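Local structure of dihydrofolate reductase (Enterococcus faecalis, 4M7U) at residues Ser108-Leu121 and Asp133-Glu145. The protein probably catalyses the NADPH-dependent reduction of 7,8-dihydrofolate to tetrahydrofolate, a step needed for glycine, purine and DNA precursor synthesis. Residues are numbered along the deposited sequence; the frame is centred on the assembly and turned at random.
With NAP (NADP nicotinamide-adenine-dinucleotide phosphate), chain B.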
ATOM      1  N   SER A 108      -2.530   8.170  -1.882  1.00 12.57           N
ATOM      2  CA  SER A 108      -1.457   9.147  -1.640  1.00 13.03           C
ATOM      3  C   SER A 108      -1.444   9.806  -0.238  1.00 15.04           C
ATOM      4  O   SER A 108      -0.389   9.912   0.394  1.00 13.26           O
ATOM      5  CB  SER A 108      -1.442  10.208  -2.743  1.00 16.29           C
ATOM      6  OG  SER A 108      -0.368  11.112  -2.523  1.00 22.20           O
ATOM      7  N   VAL A 109      -2.604  10.241   0.253  1.00 22.87           N
ATOM      8  CA  VAL A 109      -2.691  10.800   1.615  1.00 20.11           C
ATOM      9  C   VAL A 109      -2.246   9.793   2.678  1.00 16.31           C
ATOM     10  O   VAL A 109      -1.475  10.125   3.595  1.00 16.37           O
ATOM     11  CB  VAL A 109      -4.120  11.257   1.967  1.00 19.60           C
ATOM     12  CG1 VAL A 109      -4.186  11.701   3.422  1.00 17.30           C
ATOM     13  CG2 VAL A 109      -4.548  12.399   1.058  1.00 20.95           C
ATOM     14  N   VAL A 110      -2.730   8.561   2.548  1.00 15.10           N
ATOM     15  CA  VAL A 110      -2.364   7.506   3.478  1.00 11.44           C
ATOM     16  C   VAL A 110      -0.866   7.234   3.469  1.00 10.74           C
ATOM     17  O   VAL A 110      -0.249   7.122   4.531  1.00 13.62           O
ATOM     18  CB  VAL A 110      -3.170   6.228   3.198  1.00 11.22           C
ATOM     19  CG1 VAL A 110      -2.802   5.130   4.182  1.00 11.61           C
ATOM     20  CG2 VAL A 110      -4.640   6.529   3.344  1.00 10.40           C
ATOM     21  N   PHE A 111      -0.272   7.145   2.278  1.00 14.41           N
ATOM     22  CA  PHE A 111       1.188   6.917   2.166  1.00 12.68           C
ATOM     23  C   PHE A 111       2.016   8.014   2.857  1.00 15.03           C
ATOM     24  O   PHE A 111       2.918   7.732   3.652  1.00 11.66           O
ATOM     25  CB  PHE A 111       1.601   6.834   0.694  1.00 11.26           C
ATOM     26  CG  PHE A 111       1.287   5.516   0.039  1.00  9.57           C
ATOM     27  CD1 PHE A 111       1.507   4.314   0.700  1.00 13.78           C
ATOM     28  CD2 PHE A 111       0.801   5.480  -1.259  1.00 14.53           C
ATOM     29  CE1 PHE A 111       1.227   3.090   0.071  1.00  9.63           C
ATOM     30  CE2 PHE A 111       0.522   4.272  -1.892  1.00  9.13           C
ATOM     31  CZ  PHE A 111       0.732   3.074  -1.217  1.00  9.96           C
ATOM     32  N   LYS A 112       1.701   9.269   2.549  1.00 16.83           N
ATOM     33  CA  LYS A 112       2.406  10.413   3.132  1.00 20.31           C
ATOM     34  C   LYS A 112       2.328  10.442   4.668  1.00 16.71           C
ATOM     35  O   LYS A 112       3.290  10.818   5.330  1.00 15.88           O
ATOM     36  CB  LYS A 112       1.839  11.708   2.555  1.00 18.22           C
ATOM     37  CG  LYS A 112       2.700  12.945   2.764  1.00 20.42           C
ATOM     38  CD  LYS A 112       1.919  14.196   2.366  1.00 22.67           C
ATOM     39  CE  LYS A 112       2.745  15.109   1.474  1.00 35.07           C
ATOM     40  NZ  LYS A 112       3.976  15.567   2.164  1.00 40.95           N
ATOM     41  N   GLU A 113       1.188  10.041   5.233  1.00 12.25           N
ATOM     42  CA  GLU A 113       1.011  10.050   6.689  1.00 12.50           C
ATOM     43  C   GLU A 113       1.655   8.888   7.380  1.00 14.79           C
ATOM     44  O   GLU A 113       2.083   9.006   8.524  1.00 19.77           O
ATOM     45  CB  GLU A 113      -0.463   9.912   7.049  1.00 14.61           C
ATOM     46  CG  GLU A 113      -1.341  10.979   6.567  1.00 19.48           C
ATOM     47  CD  GLU A 113      -2.771  10.614   6.833  1.00 27.41           C
ATOM     48  OE1 GLU A 113      -3.162   9.463   6.494  1.00 21.61           O
ATOM     49  OE2 GLU A 113      -3.481  11.463   7.412  1.00 34.18           O
ATOM     50  N   LEU A 114       1.661   7.738   6.716  1.00 16.28           N
ATOM     51  CA  LEU A 114       1.981   6.491   7.408  1.00 14.06           C
ATOM     52  C   LEU A 114       3.348   5.934   7.045  1.00 14.67           C
ATOM     53  O   LEU A 114       3.910   5.127   7.790  1.00 14.86           O
ATOM     54  CB  LEU A 114       0.865   5.456   7.191  1.00 12.50           C
ATOM     55  CG  LEU A 114      -0.307   5.699   8.162  1.00 14.60           C
ATOM     56  CD1 LEU A 114      -1.562   4.959   7.736  1.00 18.75           C
ATOM     57  CD2 LEU A 114       0.106   5.254   9.557  1.00 17.92           C
ATOM     58  N   ILE A 115       3.893   6.362   5.910  1.00 15.16           N
ATOM     59  CA  ILE A 115       5.264   5.964   5.581  1.00 14.68           C
ATOM     60  C   ILE A 115       6.288   6.313   6.681  1.00 12.54           C
ATOM     61  O   ILE A 115       7.160   5.496   6.962  1.00 12.52           O
ATOM     62  CB  ILE A 115       5.695   6.394   4.159  1.00 12.15           C
ATOM     63  CG1 ILE A 115       5.075   5.420   3.152  1.00 11.79           C
ATOM     64  CG2 ILE A 115       7.218   6.412   4.022  1.00 17.71           C
ATOM     65  CD1 ILE A 115       5.470   5.634   1.727  1.00 16.20           C
ATOM     66  N   PRO A 116       6.155   7.489   7.350  1.00 13.70           N
ATOM     67  CA  PRO A 116       7.067   7.722   8.485  1.00 19.06           C
ATOM     68  C   PRO A 116       7.019   6.639   9.578  1.00 19.89           C
ATOM     69  O   PRO A 116       7.991   6.521  10.322  1.00 23.94           O
ATOM     70  CB  PRO A 116       6.580   9.061   9.050  1.00 13.23           C
ATOM     71  CG  PRO A 116       6.069   9.786   7.838  1.00 15.23           C
ATOM     72  CD  PRO A 116       5.365   8.700   7.044  1.00 15.51           C
ATOM     73  N   ALA A 117       5.930   5.871   9.669  1.00 13.55           N
ATOM     74  CA  ALA A 117       5.838   4.778  10.648  1.00 15.56           C
ATOM     75  C   ALA A 117       6.175   3.398  10.057  1.00 20.09           C
ATOM     76  O   ALA A 117       6.125   2.385  10.760  1.00 16.71           O
ATOM     77  CB  ALA A 117       4.468   4.750  11.308  1.00 14.16           C
ATOM     78  N   CYS A 118       6.527   3.350   8.774  1.00 15.27           N
ATOM     79  CA  CYS A 118       6.814   2.067   8.132  1.00 19.97           C
ATOM     80  C   CYS A 118       8.242   1.603   8.367  1.00 19.28           C
ATOM     81  O   CYS A 118       9.135   2.411   8.637  1.00 22.52           O
ATOM     82  CB  CYS A 118       6.519   2.124   6.631  1.00 19.43           C
ATOM     83  SG  CYS A 118       4.757   2.215   6.243  1.00 14.76           S
ATOM     84  N   ASP A 119       8.446   0.291   8.280  1.00 21.85           N
ATOM     85  CA  ASP A 119       9.783  -0.289   8.391  1.00 19.03           C
ATOM     86  C   ASP A 119      10.309  -0.838   7.083  1.00 19.24           C
ATOM     87  O   ASP A 119      11.486  -1.168   6.978  1.00 18.41           O
ATOM     88  CB  ASP A 119       9.793  -1.396   9.426  1.00 15.84           C
ATOM     89  CG  ASP A 119       9.797  -0.849  10.831  1.00 34.11           C
ATOM     90  OD1 ASP A 119      10.497   0.170  11.065  1.00 21.30           O
ATOM     91  OD2 ASP A 119       9.085  -1.417  11.682  1.00 33.63           O
ATOM     92  N   VAL A 120       9.442  -0.949   6.083  1.00 20.33           N
ATOM     93  CA  VAL A 120       9.878  -1.432   4.776  1.00 14.35           C
ATOM     94  C   VAL A 120       8.955  -0.871   3.715  1.00 14.56           C
ATOM     95  O   VAL A 120       7.772  -0.658   3.989  1.00 14.88           O
ATOM     96  CB  VAL A 120       9.898  -2.988   4.723  1.00 22.72           C
ATOM     97  CG1 VAL A 120       8.601  -3.542   5.227  1.00 26.14           C
ATOM     98  CG2 VAL A 120      10.165  -3.503   3.306  1.00 20.85           C
ATOM     99  N   LEU A 121       9.515  -0.590   2.531  1.00 18.55           N
ATOM    100  CA  LEU A 121       8.753  -0.193   1.346  1.00 16.04           C
ATOM    101  C   LEU A 121       8.916  -1.256   0.258  1.00 16.61           C
ATOM    102  O   LEU A 121      10.042  -1.621  -0.117  1.00 10.94           O
ATOM    103  CB  LEU A 121       9.248   1.154   0.809  1.00 12.22           C
ATOM    104  CG  LEU A 121       9.353   2.299   1.823  1.00 15.49           C
ATOM    105  CD1 LEU A 121       9.923   3.538   1.149  1.00  9.02           C
ATOM    106  CD2 LEU A 121       7.980   2.616   2.446  1.00 10.36           C
ATOM    107  N   ASP A 133      -4.200  10.904 -12.329  1.00 16.78           N
ATOM    108  CA  ASP A 133      -4.464  12.145 -11.613  1.00 16.92           C
ATOM    109  C   ASP A 133      -3.925  12.075 -10.184  1.00 29.45           C
ATOM    110  O   ASP A 133      -3.955  13.071  -9.460  1.00 30.14           O
ATOM    111  CB  ASP A 133      -5.964  12.429 -11.595  1.00 25.11           C
ATOM    112  CG  ASP A 133      -6.767  11.240 -11.089  1.00 35.56           C
ATOM    113  OD1 ASP A 133      -6.301  10.589 -10.135  1.00 24.41           O
ATOM    114  OD2 ASP A 133      -7.847  10.939 -11.653  1.00 35.94           O
ATOM    115  N   THR A 134      -3.435  10.901  -9.783  1.00 13.83           N
ATOM    116  CA  THR A 134      -2.944  10.700  -8.418  1.00 14.56           C
ATOM    117  C   THR A 134      -1.518  10.150  -8.395  1.00 15.84           C
ATOM    118  O   THR A 134      -1.214   9.127  -9.020  1.00 16.45           O
ATOM    119  CB  THR A 134      -3.844   9.729  -7.637  1.00 21.86           C
ATOM    120  OG1 THR A 134      -5.221  10.102  -7.806  1.00 27.17           O
ATOM    121  CG2 THR A 134      -3.476   9.742  -6.150  1.00 24.81           C
ATOM    122  N   PHE A 135      -0.654  10.818  -7.647  1.00 14.53           N
ATOM    123  CA  PHE A 135       0.762  10.528  -7.671  1.00 19.29           C
ATOM    124  C   PHE A 135       1.250  10.063  -6.320  1.00 19.63           C
ATOM    125  O   PHE A 135       0.697  10.452  -5.284  1.00 15.75           O
ATOM    126  CB  PHE A 135       1.526  11.789  -8.085  1.00 18.15           C
ATOM    127  CG  PHE A 135       1.187  12.252  -9.468  1.00 19.98           C
ATOM    128  CD1 PHE A 135       0.009  12.940  -9.717  1.00 15.41           C
ATOM    129  CD2 PHE A 135       2.032  11.970 -10.531  1.00 20.38           C
ATOM    130  CE1 PHE A 135      -0.320  13.350 -11.003  1.00 27.14           C
ATOM    131  CE2 PHE A 135       1.711  12.380 -11.820  1.00 18.03           C
ATOM    132  CZ  PHE A 135       0.535  13.069 -12.055  1.00 21.86           C
ATOM    133  N   PHE A 136       2.285   9.230  -6.327  1.00 16.96           N
ATOM    134  CA  PHE A 136       2.948   8.909  -5.083  1.00 12.76           C
ATOM    135  C   PHE A 136       3.467  10.212  -4.490  1.00 16.92           C
ATOM    136  O   PHE A 136       4.021  11.042  -5.206  1.00 17.64           O
ATOM    137  CB  PHE A 136       4.087   7.918  -5.293  1.00 19.04           C
ATOM    138  CG  PHE A 136       4.621   7.392  -4.016  1.00 12.70           C
ATOM    139  CD1 PHE A 136       3.931   6.407  -3.328  1.00 16.51           C
ATOM    140  CD2 PHE A 136       5.766   7.932  -3.460  1.00 15.31           C
ATOM    141  CE1 PHE A 136       4.396   5.942  -2.118  1.00 14.09           C
ATOM    142  CE2 PHE A 136       6.242   7.471  -2.260  1.00 14.17           C
ATOM    143  CZ  PHE A 136       5.552   6.474  -1.583  1.00 13.36           C
ATOM    144  N   PRO A 137       3.269  10.410  -3.178  1.00 14.22           N
ATOM    145  CA  PRO A 137       3.569  11.709  -2.576  1.00 16.25           C
ATOM    146  C   PRO A 137       5.056  11.919  -2.373  1.00 17.87           C
ATOM    147  O   PRO A 137       5.842  10.970  -2.414  1.00 16.09           O
ATOM    148  CB  PRO A 137       2.881  11.623  -1.212  1.00 16.94           C
ATOM    149  CG  PRO A 137       2.947  10.138  -0.879  1.00 18.26           C
ATOM    150  CD  PRO A 137       2.689   9.466  -2.202  1.00 17.91           C
ATOM    151  N   GLU A 138       5.431  13.169  -2.148  1.00 15.95           N
ATOM    152  CA  GLU A 138       6.784  13.496  -1.734  1.00 22.03           C
ATOM    153  C   GLU A 138       7.028  12.966  -0.329  1.00 26.47           C
ATOM    154  O   GLU A 138       6.334  13.354   0.616  1.00 33.18           O
ATOM    155  CB  GLU A 138       6.969  15.009  -1.726  1.00 21.40           C
ATOM    156  CG  GLU A 138       7.266  15.604  -3.080  1.00 38.21           C
ATOM    157  CD  GLU A 138       7.490  17.101  -3.001  1.00 54.35           C
ATOM    158  OE1 GLU A 138       6.782  17.835  -3.725  1.00 55.66           O
ATOM    159  OE2 GLU A 138       8.359  17.541  -2.209  1.00 40.39           O
ATOM    160  N   ILE A 139       7.999  12.073  -0.180  1.00 18.31           N
ATOM    161  CA  ILE A 139       8.356  11.605   1.151  1.00 15.76           C
ATOM    162  C   ILE A 139       9.815  11.887   1.434  1.00 13.40           C
ATOM    163  O   ILE A 139      10.580  12.238   0.534  1.00 15.15           O
ATOM    164  CB  ILE A 139       8.109  10.099   1.323  1.00 17.21           C
ATOM    165  CG1 ILE A 139       9.117   9.308   0.488  1.00 19.65           C
ATOM    166  CG2 ILE A 139       6.678   9.751   0.936  1.00 14.33           C
ATOM    167  CD1 ILE A 139       9.124   7.830   0.780  1.00 16.68           C
ATOM    168  N   ASP A 140      10.206  11.717   2.690  1.00 22.01           N
ATOM    169  CA  ASP A 140      11.610  11.825   3.056  1.00 18.88           C
ATOM    170  C   ASP A 140      12.349  10.556   2.636  1.00 15.08           C
ATOM    171  O   ASP A 140      12.301   9.543   3.337  1.00 19.61           O
ATOM    172  CB  ASP A 140      11.756  12.036   4.570  1.00 18.55           C
ATOM    173  CG  ASP A 140      13.208  12.180   4.998  1.00 23.43           C
ATOM    174  OD1 ASP A 140      13.494  12.066   6.211  1.00 29.03           O
ATOM    175  OD2 ASP A 140      14.073  12.390   4.114  1.00 23.55           O
ATOM    176  N   TRP A 141      13.040  10.602   1.502  1.00 13.37           N
ATOM    177  CA  TRP A 141      13.793   9.430   1.043  1.00 13.86           C
ATOM    178  C   TRP A 141      15.159   9.248   1.731  1.00 20.00           C
ATOM    179  O   TRP A 141      15.813   8.214   1.556  1.00 17.11           O
ATOM    180  CB  TRP A 141      13.985   9.485  -0.475  1.00 14.81           C
ATOM    181  CG  TRP A 141      12.753   9.136  -1.287  1.00 19.06           C
ATOM    182  CD1 TRP A 141      11.903  10.006  -1.913  1.00 18.58           C
ATOM    183  CD2 TRP A 141      12.259   7.809  -1.575  1.00 16.76           C
ATOM    184  NE1 TRP A 141      10.909   9.303  -2.570  1.00 20.62           N
ATOM    185  CE2 TRP A 141      11.102   7.968  -2.377  1.00 10.20           C
ATOM    186  CE3 TRP A 141      12.679   6.523  -1.221  1.00 12.19           C
ATOM    187  CZ2 TRP A 141      10.366   6.865  -2.845  1.00 10.50           C
ATOM    188  CZ3 TRP A 141      11.953   5.434  -1.692  1.00 11.18           C
ATOM    189  CH2 TRP A 141      10.806   5.615  -2.505  1.00 11.69           C
ATOM    190  N   SER A 142      15.579  10.237   2.518  1.00 18.10           N
ATOM    191  CA  SER A 142      16.909  10.206   3.142  1.00 18.04           C
ATOM    192  C   SER A 142      17.056   9.125   4.202  1.00 18.15           C
ATOM    193  O   SER A 142      18.171   8.685   4.496  1.00 24.20           O
ATOM    194  CB  SER A 142      17.267  11.570   3.732  1.00 21.80           C
ATOM    195  OG  SER A 142      16.472  11.867   4.862  1.00 28.31           O
ATOM    196  N   VAL A 143      15.936   8.674   4.758  1.00 20.13           N
ATOM    197  CA  VAL A 143      15.962   7.614   5.778  1.00 15.16           C
ATOM    198  C   VAL A 143      15.790   6.200   5.196  1.00 20.60           C
ATOM    199  O   VAL A 143      15.801   5.202   5.926  1.00 20.05           O
ATOM    200  CB  VAL A 143      14.909   7.867   6.878  1.00 22.30           C
ATOM    201  CG1 VAL A 143      15.173   9.202   7.555  1.00 15.77           C
ATOM    202  CG2 VAL A 143      13.501   7.849   6.286  1.00 18.52           C
ATOM    203  N   TRP A 144      15.650   6.121   3.876  1.00 20.35           N
ATOM    204  CA  TRP A 144      15.449   4.842   3.198  1.00 19.12           C
ATOM    205  C   TRP A 144      16.630   4.514   2.287  1.00 19.46           C
ATOM    206  O   TRP A 144      17.231   5.418   1.697  1.00 27.37           O
ATOM    207  CB  TRP A 144      14.152   4.886   2.361  1.00 15.85           C
ATOM    208  CG  TRP A 144      12.884   4.973   3.199  1.00 17.70           C
ATOM    209  CD1 TRP A 144      12.125   6.085   3.451  1.00 11.38           C
ATOM    210  CD2 TRP A 144      12.258   3.890   3.901  1.00 17.95           C
ATOM    211  NE1 TRP A 144      11.050   5.753   4.250  1.00 10.47           N
ATOM    212  CE2 TRP A 144      11.111   4.417   4.541  1.00 14.67           C
ATOM    213  CE3 TRP A 144      12.549   2.525   4.033  1.00 15.12           C
ATOM    214  CZ2 TRP A 144      10.266   3.619   5.320  1.00 12.44           C
ATOM    215  CZ3 TRP A 144      11.707   1.735   4.796  1.00 14.79           C
ATOM    216  CH2 TRP A 144      10.581   2.287   5.438  1.00 18.79           C
ATOM    217  N   GLU A 145      16.954   3.227   2.167  1.00 25.01           N
ATOM    218  CA  GLU A 145      17.889   2.762   1.136  1.00 27.15           C
ATOM    219  C   GLU A 145      17.393   1.457   0.489  1.00 16.46           C
ATOM    220  O   GLU A 145      16.723   0.641   1.136  1.00 16.43           O
ATOM    221  CB  GLU A 145      19.300   2.576   1.710  1.00 22.41           C
ATOM    222  CG  GLU A 145      19.447   1.313   2.536  1.00 25.86           C
ATOM    223  CD  GLU A 145      20.720   1.289   3.368  1.00 35.38           C
ATOM    224  OE1 GLU A 145      21.698   1.975   2.995  1.00 45.43           O
ATOM    225  OE2 GLU A 145      20.730   0.581   4.399  1.00 37.86           O
TER
HETATM  226  PA  NAP B 201      -6.650   8.051  -0.443  0.61 21.34           P
HETATM  227  O1A NAP B 201      -5.306   8.267   0.318  0.61 13.92           O
HETATM  228  O2A NAP B 201      -6.825   6.615  -0.898  0.61 14.61           O
HETATM  229  O5B NAP B 201      -7.846   8.368   0.517  0.61 20.41           O
HETATM  230  C5B NAP B 201      -7.960   9.631   1.103  0.61 15.59           C
HETATM  231  C4B NAP B 201      -8.996   9.633   2.182  0.61 17.63           C
HETATM  232  O4B NAP B 201      -8.768   8.651   3.290  0.61 19.58           O
HETATM  233  C3B NAP B 201      -9.473  10.916   2.819  0.61 20.03           C
HETATM  234  O3B NAP B 201     -10.156  11.865   2.089  0.61 18.73           O
HETATM  235  C2B NAP B 201     -10.076  10.427   4.081  0.39 17.68           C
HETATM  236  O2B NAP B 201     -11.382   9.981   4.085  0.39 19.54           O
HETATM  237  C1B NAP B 201      -8.949   9.504   4.492  0.61 18.56           C
HETATM  238  N9A NAP B 201      -7.902   9.584   5.463  0.61 20.83           N
HETATM  239  C8A NAP B 201      -6.604   9.655   5.165  0.61 19.07           C
HETATM  240  N7A NAP B 201      -5.905   9.898   6.383  0.39 21.95           N
HETATM  241  C5A NAP B 201      -6.846  10.002   7.409  0.39 22.76           C
HETATM  242  C6A NAP B 201      -6.701  10.236   8.783  0.39 20.95           C
HETATM  243  N6A NAP B 201      -5.388  10.418   9.343  0.61 16.74           N
HETATM  244  N1A NAP B 201      -7.795  10.282   9.538  0.61 22.39           N
HETATM  245  C2A NAP B 201      -9.045  10.099   9.001  0.39 18.35           C
HETATM  246  N3A NAP B 201      -9.191   9.867   7.635  0.39 19.02           N
HETATM  247  C4A NAP B 201      -8.082   9.825   6.879  0.39 21.53           C
HETATM  248  O3  NAP B 201      -6.797   9.041  -1.668  0.61 20.89           O
HETATM  249  PN  NAP B 201      -5.601   9.703  -2.473  0.61 20.82           P
HETATM  250  O1N NAP B 201      -4.888  10.764  -1.576  0.61 28.82           O
HETATM  251  O2N NAP B 201      -4.589   8.686  -2.954  0.61 17.80           O
HETATM  252  O5D NAP B 201      -6.286  10.348  -3.747  0.61 26.98           O
HETATM  253  C5D NAP B 201      -7.470   9.743  -4.207  0.61 21.65           C
HETATM  254  C4D NAP B 201      -8.486  10.616  -4.921  0.61 31.70           C
HETATM  255  O4D NAP B 201      -8.236  12.071  -5.050  0.61 28.70           O
HETATM  256  C3D NAP B 201      -9.120  10.159  -6.234  0.61 20.25           C
HETATM  257  O3D NAP B 201     -10.409   9.844  -6.267  0.61 38.17           O
HETATM  258  C2D NAP B 201      -8.652  11.157  -7.256  0.61 24.92           C
HETATM  259  O2D NAP B 201      -9.326  11.333  -8.446  0.61 32.32           O
HETATM  260  C1D NAP B 201      -8.236  12.392  -6.483  0.61 31.99           C
HETATM  261  N1N NAP B 201      -7.401  13.461  -6.973  0.61 37.40           N
HETATM  262  C2N NAP B 201      -7.679  14.345  -8.094  0.61 28.53           C
HETATM  263  C3N NAP B 201      -6.739  15.515  -8.410  0.61 29.83           C
HETATM  264  C7N NAP B 201      -7.358  16.710  -9.037  0.61 27.26           C
HETATM  265  O7N NAP B 201      -8.471  17.055  -8.659  0.61 31.84           O
HETATM  266  N7N NAP B 201      -6.877  17.169 -10.300  0.61 23.51           N
HETATM  267  C4N NAP B 201      -5.318  15.570  -7.795  0.61 33.30           C
HETATM  268  C5N NAP B 201      -5.004  14.399  -6.824  0.61 30.05           C
HETATM  269  C6N NAP B 201      -6.030  13.281  -6.559  0.61 33.81           C
HETATM  270  P2B NAP B 201     -12.517  11.045   4.312  0.61 19.40           P
HETATM  271  O1X NAP B 201     -12.453  12.117   3.175  0.61 16.71           O
HETATM  272  O2X NAP B 201     -13.886  10.304   4.224  0.39 20.91           O
HETATM  273  O3X NAP B 201     -12.308  11.700   5.658  0.61 16.59           O
HETATM  274  O   HOH W   1       6.273  13.976   3.632  1.00 31.59           O
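Ser108 OG, in the first turn of helix 108-114, lies 3.0 Å from Phe135 O, the last carbonyl of strand 134-135; a hydrogen bond is likely, although the proton has a second acceptor within reach. With the hydroxyl opposite the backbone N (chi1 -178°), the oxygen also packs against Pro137 CD. The Pro137 ring itself lies along the helix, its CG 3.9 Å from Phe111 CB and its CB equally close to Lys112 CB. Farther out, Lys112 NZ reaches Glu138 O through a water that accepts from the ammonium and donates to the carbonyl, while the bend in the outer part of the lysine chain turns its end this way.

Next to the proline, Phe136 sets off away from the helix, but its ring returns and places CE1 over one face of the Phe111 ring, toward its rim. The two planes are inclined at 46°, and Trp14 touches both rings, stacking on Phe136. Ile115 CD1 meets the edge of Phe136 at CZ, 3.4 Å away, and its other branch, CG2, lies 4.0 Å from Ile139 CD1.

Trp144 closes the far end. Leu121 CG sits 3.6 Å from the centroid of its six-membered ring, almost exactly on the normal, a CH-pi contact, and CD1 extends over the indole beside it. The outer rim of the indole abuts the backbone at Asp119 and Val120.

Val109 N donates to the cofactor pyrophosphate at O1N (3.0 Å), and Thr134 borders the nicotinamide ribose. The polar bonds thus cluster near NADP and at the solvent-facing rim, whereas aromatic and aliphatic packing joins the phosphate-binding helix and the start of strand 120-126 to the chain from strand 134-135 through to the first residue of edge strand 144-151.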